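Local coordinates for SusD superfamily protein (Bacteroides thetaiotaomicron VPI-5482, PDB 3HDX) that probably binds polysaccharide at the outer membrane as a SusD-family protein, consistent with a part in carbohydrate uptake by this gut bacterium, at residues R449-V460 against Q470-K478. Sequence-based numbering, arbitrary orientation. Where two conformers were deposited one is given.
Sequences RLISSGGIYWPV and QIEQNEFWK
F476 lies against G455, just past the end of helix 445-453. Its CG is anti to the backbone N (chi1 -167°), which carries the ring over the turn that follows the helix. CB sits beside S453 O. The ring then spreads over G455, whose CA is 3.4 Å from the ring centroid, a CH-pi contact over the face. CG, CD2 and CE2 all meet this CA. CD1 and CE1 pass S453 OG. R449 NH1 comes at the ring edge, with CE1 over a guanidinium face. CZ ends on L450 CD1 at 3.6 Å. The helix closes in a Schellman motif, with G454 at positive phi, and a type I turn runs on to Y457.

N474 ties that turn to the C-terminal tail. Its ND2 donates to G454 O (2.9 Å) and to a water that bridges to W458 O. Its OD1 takes the F476 N-H in an Asx turn. G454 O also accepts from Y457 N, from the opposite face of its carbonyl plane.

W477 is sandwiched between P459 CD over one face and F476 CD2 over the other. Its NE1 donates to Y457 O at 2.7 Å, from above the carbonyl plane.

Q473 mimics a backbone partner for V460. Its OE1 accepts from V460 N (2.8 Å) and its NE2 donates to V460 O (2.9 Å, 169°), both in the carbonyl plane of the acceptor. NE2 also donates to E462 OE2, and OE1 takes a second N-H, that of N474.

Side-chain amides and an indole N-H thus fasten the tail to main-chain groups of 449-460, with no backbone-to-backbone bond. The Q473 amide satisfies both main-chain polar groups of buried V460 without strand pairing.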
loop_
_atom_site.group_PDB
_atom_site.type_symbol
_atom_site.label_atom_id
_atom_site.label_comp_id
_atom_site.label_asym_id
_atom_site.label_seq_id
_atom_site.Cartn_x
_atom_site.Cartn_y
_atom_site.Cartn_z
ATOM N N ARG A 449 22.929 -6.252 -7.259
ATOM C CA ARG A 449 22.863 -7.038 -8.517
ATOM C C ARG A 449 21.450 -7.539 -8.746
ATOM O O ARG A 449 20.997 -7.583 -9.870
ATOM C CB ARG A 449 23.887 -8.154 -8.508
ATOM C CG ARG A 449 23.846 -9.106 -9.693
ATOM C CD ARG A 449 22.988 -10.264 -9.354
ATOM N NE ARG A 449 22.909 -11.206 -10.445
ATOM C CZ ARG A 449 22.304 -12.388 -10.339
ATOM N NH1 ARG A 449 21.719 -12.792 -9.195
ATOM N NH2 ARG A 449 22.301 -13.177 -11.400
ATOM N N LEU A 450 20.760 -7.971 -7.688
ATOM C CA LEU A 450 19.356 -8.376 -7.811
ATOM C C LEU A 450 18.504 -7.231 -8.382
ATOM O O LEU A 450 17.620 -7.462 -9.216
ATOM C CB LEU A 450 18.814 -8.814 -6.452
ATOM C CG LEU A 450 17.484 -9.570 -6.444
ATOM C CD1 LEU A 450 17.634 -10.993 -6.993
ATOM C CD2 LEU A 450 16.935 -9.667 -5.044
ATOM N N ILE A 451 18.804 -5.997 -7.973
ATOM C CA ILE A 451 18.075 -4.814 -8.471
ATOM C C ILE A 451 18.381 -4.601 -9.950
ATOM O O ILE A 451 17.460 -4.512 -10.766
ATOM C CB ILE A 451 18.417 -3.547 -7.668
ATOM C CG1 ILE A 451 17.871 -3.664 -6.232
ATOM C CG2 ILE A 451 17.848 -2.271 -8.353
ATOM C CD1 ILE A 451 18.471 -2.669 -5.243
ATOM N N SER A 452 19.668 -4.566 -10.301
ATOM C CA SER A 452 20.054 -4.289 -11.690
ATOM C C SER A 452 19.630 -5.390 -12.669
ATOM O O SER A 452 19.328 -5.107 -13.839
ATOM C CB SER A 452 21.548 -4.023 -11.798
ATOM O OG SER A 452 22.306 -5.164 -11.482
ATOM N N SER A 453 19.598 -6.634 -12.180
ATOM C CA SER A 453 19.269 -7.783 -13.012
ATOM C C SER A 453 17.766 -8.019 -13.141
ATOM O O SER A 453 17.353 -8.883 -13.899
ATOM C CB SER A 453 19.945 -9.048 -12.495
ATOM O OG SER A 453 19.427 -9.407 -11.223
ATOM N N GLY A 454 16.933 -7.278 -12.402
ATOM C CA GLY A 454 15.502 -7.495 -12.475
ATOM C C GLY A 454 14.965 -8.580 -11.585
ATOM O O GLY A 454 13.773 -8.854 -11.641
ATOM N N GLY A 455 15.806 -9.152 -10.713
ATOM C CA GLY A 455 15.356 -10.147 -9.754
ATOM C C GLY A 455 14.529 -9.626 -8.602
ATOM O O GLY A 455 14.039 -10.412 -7.799
ATOM N N ILE A 456 14.368 -8.303 -8.551
ATOM C CA ILE A 456 13.473 -7.635 -7.598
ATOM C C ILE A 456 12.035 -7.588 -8.106
ATOM O O ILE A 456 11.134 -7.133 -7.366
ATOM C CB ILE A 456 13.924 -6.192 -7.262
ATOM C CG1 ILE A 456 14.013 -5.303 -8.520
ATOM C CG2 ILE A 456 15.219 -6.232 -6.407
ATOM C CD1 ILE A 456 14.016 -3.810 -8.199
ATOM N N TYR A 457 11.785 -8.056 -9.331
ATOM C CA TYR A 457 10.414 -8.117 -9.860
ATOM C C TYR A 457 9.931 -9.545 -9.944
ATOM O O TYR A 457 10.698 -10.515 -9.804
ATOM C CB TYR A 457 10.373 -7.440 -11.237
ATOM C CG TYR A 457 10.859 -6.020 -11.179
ATOM C CD1 TYR A 457 10.201 -5.103 -10.392
ATOM C CD2 TYR A 457 11.966 -5.591 -11.902
ATOM C CE1 TYR A 457 10.610 -3.803 -10.322
ATOM C CE2 TYR A 457 12.414 -4.275 -11.812
ATOM C CZ TYR A 457 11.712 -3.377 -11.011
ATOM O OH TYR A 457 12.071 -2.029 -10.905
ATOM N N TRP A 458 8.631 -9.669 -10.110
ATOM C CA TRP A 458 7.961 -10.952 -10.292
ATOM C C TRP A 458 8.039 -11.369 -11.741
ATOM O O TRP A 458 8.101 -10.535 -12.659
ATOM C CB TRP A 458 6.474 -10.891 -9.877
ATOM C CG TRP A 458 6.321 -10.952 -8.418
ATOM C CD1 TRP A 458 6.666 -9.971 -7.502
ATOM C CD2 TRP A 458 5.777 -12.040 -7.667
ATOM N NE1 TRP A 458 6.361 -10.410 -6.231
ATOM C CE2 TRP A 458 5.796 -11.661 -6.298
ATOM C CE3 TRP A 458 5.250 -13.305 -8.021
ATOM C CZ2 TRP A 458 5.363 -12.529 -5.264
ATOM C CZ3 TRP A 458 4.785 -14.141 -7.001
ATOM C CH2 TRP A 458 4.852 -13.751 -5.638
ATOM N N PRO A 459 8.024 -12.687 -11.988
ATOM C CA PRO A 459 7.900 -13.125 -13.373
ATOM C C PRO A 459 6.522 -12.726 -13.945
ATOM O O PRO A 459 5.584 -12.514 -13.187
ATOM C CB PRO A 459 7.989 -14.647 -13.262
ATOM C CG PRO A 459 7.752 -14.990 -11.908
ATOM C CD PRO A 459 8.047 -13.820 -11.058
ATOM N N VAL A 460 6.466 -12.575 -15.269
ATOM C CA VAL A 460 5.228 -12.447 -16.007
ATOM C C VAL A 460 4.629 -13.867 -16.130
ATOM O O VAL A 460 5.334 -14.833 -16.397
ATOM C CB VAL A 460 5.467 -11.803 -17.403
ATOM C CG1 VAL A 460 4.165 -11.722 -18.235
ATOM C CG2 VAL A 460 6.085 -10.425 -17.231
ATOM N N GLN A 470 3.866 -10.253 -28.019
ATOM C CA GLN A 470 4.830 -9.147 -27.878
ATOM C C GLN A 470 5.306 -8.974 -26.442
ATOM O O GLN A 470 6.221 -8.194 -26.234
ATOM C CB GLN A 470 4.236 -7.824 -28.364
ATOM C CG GLN A 470 3.915 -7.820 -29.870
ATOM C CD GLN A 470 3.933 -6.397 -30.408
ATOM O OE1 GLN A 470 4.971 -5.716 -30.374
ATOM N NE2 GLN A 470 2.812 -5.946 -30.874
ATOM N N ILE A 471 4.687 -9.683 -25.482
ATOM C CA ILE A 471 5.052 -9.588 -24.055
ATOM C C ILE A 471 6.221 -10.521 -23.780
ATOM O O ILE A 471 6.099 -11.725 -23.978
ATOM C CB ILE A 471 3.880 -9.990 -23.151
ATOM C CG1 ILE A 471 2.690 -9.058 -23.387
ATOM C CG2 ILE A 471 4.265 -9.939 -21.646
ATOM C CD1 ILE A 471 3.021 -7.620 -23.086
ATOM N N GLU A 472 7.345 -9.962 -23.335
ATOM C CA GLU A 472 8.587 -10.698 -23.056
ATOM C C GLU A 472 8.729 -10.963 -21.559
ATOM O O GLU A 472 8.398 -10.128 -20.723
ATOM C CB GLU A 472 9.805 -9.883 -23.539
ATOM C CG GLU A 472 11.172 -10.607 -23.476
ATOM C CD GLU A 472 12.365 -9.687 -23.751
ATOM O OE1 GLU A 472 12.204 -8.436 -23.750
ATOM O OE2 GLU A 472 13.470 -10.227 -23.948
ATOM N N GLN A 473 9.249 -12.130 -21.220
ATOM C CA GLN A 473 9.480 -12.455 -19.836
ATOM C C GLN A 473 10.622 -11.598 -19.297
ATOM O O GLN A 473 11.511 -11.154 -20.040
ATOM C CB GLN A 473 9.859 -13.943 -19.725
ATOM C CG GLN A 473 10.099 -14.479 -18.318
ATOM C CD GLN A 473 8.918 -14.258 -17.423
ATOM O OE1 GLN A 473 8.815 -13.198 -16.757
ATOM N NE2 GLN A 473 7.953 -15.180 -17.489
ATOM N N ASN A 474 10.582 -11.376 -17.983
ATOM C CA ASN A 474 11.701 -10.752 -17.261
ATOM C C ASN A 474 12.906 -11.680 -17.405
ATOM O O ASN A 474 12.823 -12.855 -17.037
ATOM C CB ASN A 474 11.341 -10.630 -15.782
ATOM C CG ASN A 474 12.453 -9.949 -14.883
ATOM O OD1 ASN A 474 13.685 -10.082 -15.031
ATOM N ND2 ASN A 474 11.961 -9.248 -13.891
ATOM N N GLU A 475 14.021 -11.119 -17.866
ATOM C CA GLU A 475 15.282 -11.859 -18.136
ATOM C C GLU A 475 15.726 -12.712 -16.940
ATOM O O GLU A 475 16.127 -13.855 -17.097
ATOM C CB GLU A 475 16.413 -10.866 -18.484
ATOM C CG GLU A 475 17.631 -11.492 -19.150
ATOM C CD GLU A 475 17.315 -12.103 -20.525
ATOM O OE1 GLU A 475 16.453 -11.563 -21.266
ATOM O OE2 GLU A 475 17.916 -13.138 -20.863
ATOM N N PHE A 476 15.565 -12.182 -15.738
ATOM C CA PHE A 476 15.965 -12.885 -14.521
ATOM C C PHE A 476 15.274 -14.231 -14.338
ATOM O O PHE A 476 15.898 -15.159 -13.789
ATOM C CB PHE A 476 15.675 -12.017 -13.271
ATOM C CG PHE A 476 16.342 -12.523 -12.004
ATOM C CD1 PHE A 476 17.627 -12.102 -11.662
ATOM C CD2 PHE A 476 15.690 -13.386 -11.155
ATOM C CE1 PHE A 476 18.238 -12.549 -10.482
ATOM C CE2 PHE A 476 16.298 -13.840 -10.009
ATOM C CZ PHE A 476 17.566 -13.422 -9.661
ATOM N N TRP A 477 14.009 -14.330 -14.789
ATOM C CA TRP A 477 13.152 -15.492 -14.592
ATOM C C TRP A 477 13.028 -16.396 -15.824
ATOM O O TRP A 477 12.256 -17.356 -15.788
ATOM C CB TRP A 477 11.759 -15.072 -14.110
ATOM C CG TRP A 477 11.820 -14.219 -12.863
ATOM C CD1 TRP A 477 11.526 -12.880 -12.746
ATOM C CD2 TRP A 477 12.234 -14.646 -11.564
ATOM N NE1 TRP A 477 11.702 -12.466 -11.448
ATOM C CE2 TRP A 477 12.128 -13.528 -10.699
ATOM C CE3 TRP A 477 12.646 -15.880 -11.029
ATOM C CZ2 TRP A 477 12.468 -13.585 -9.355
ATOM C CZ3 TRP A 477 12.962 -15.944 -9.680
ATOM C CH2 TRP A 477 12.865 -14.794 -8.853
ATOM N N LYS A 478 13.756 -16.083 -16.887
ATOM C CA LYS A 478 13.752 -16.948 -18.100
ATOM C C LYS A 478 14.450 -18.282 -17.803
ATOM O O LYS A 478 15.302 -18.396 -16.912
ATOM C CB LYS A 478 14.422 -16.260 -19.284
ATOM C CG LYS A 478 13.647 -15.091 -19.872
ATOM C CD LYS A 478 14.379 -14.535 -21.062
ATOM C CE LYS A 478 13.640 -13.394 -21.706
ATOM N NZ LYS A 478 14.455 -12.815 -22.809
ATOM O OXT LYS A 478 14.140 -19.298 -18.442
HETATM O O HOH W 1 9.150 -8.757 -14.436
#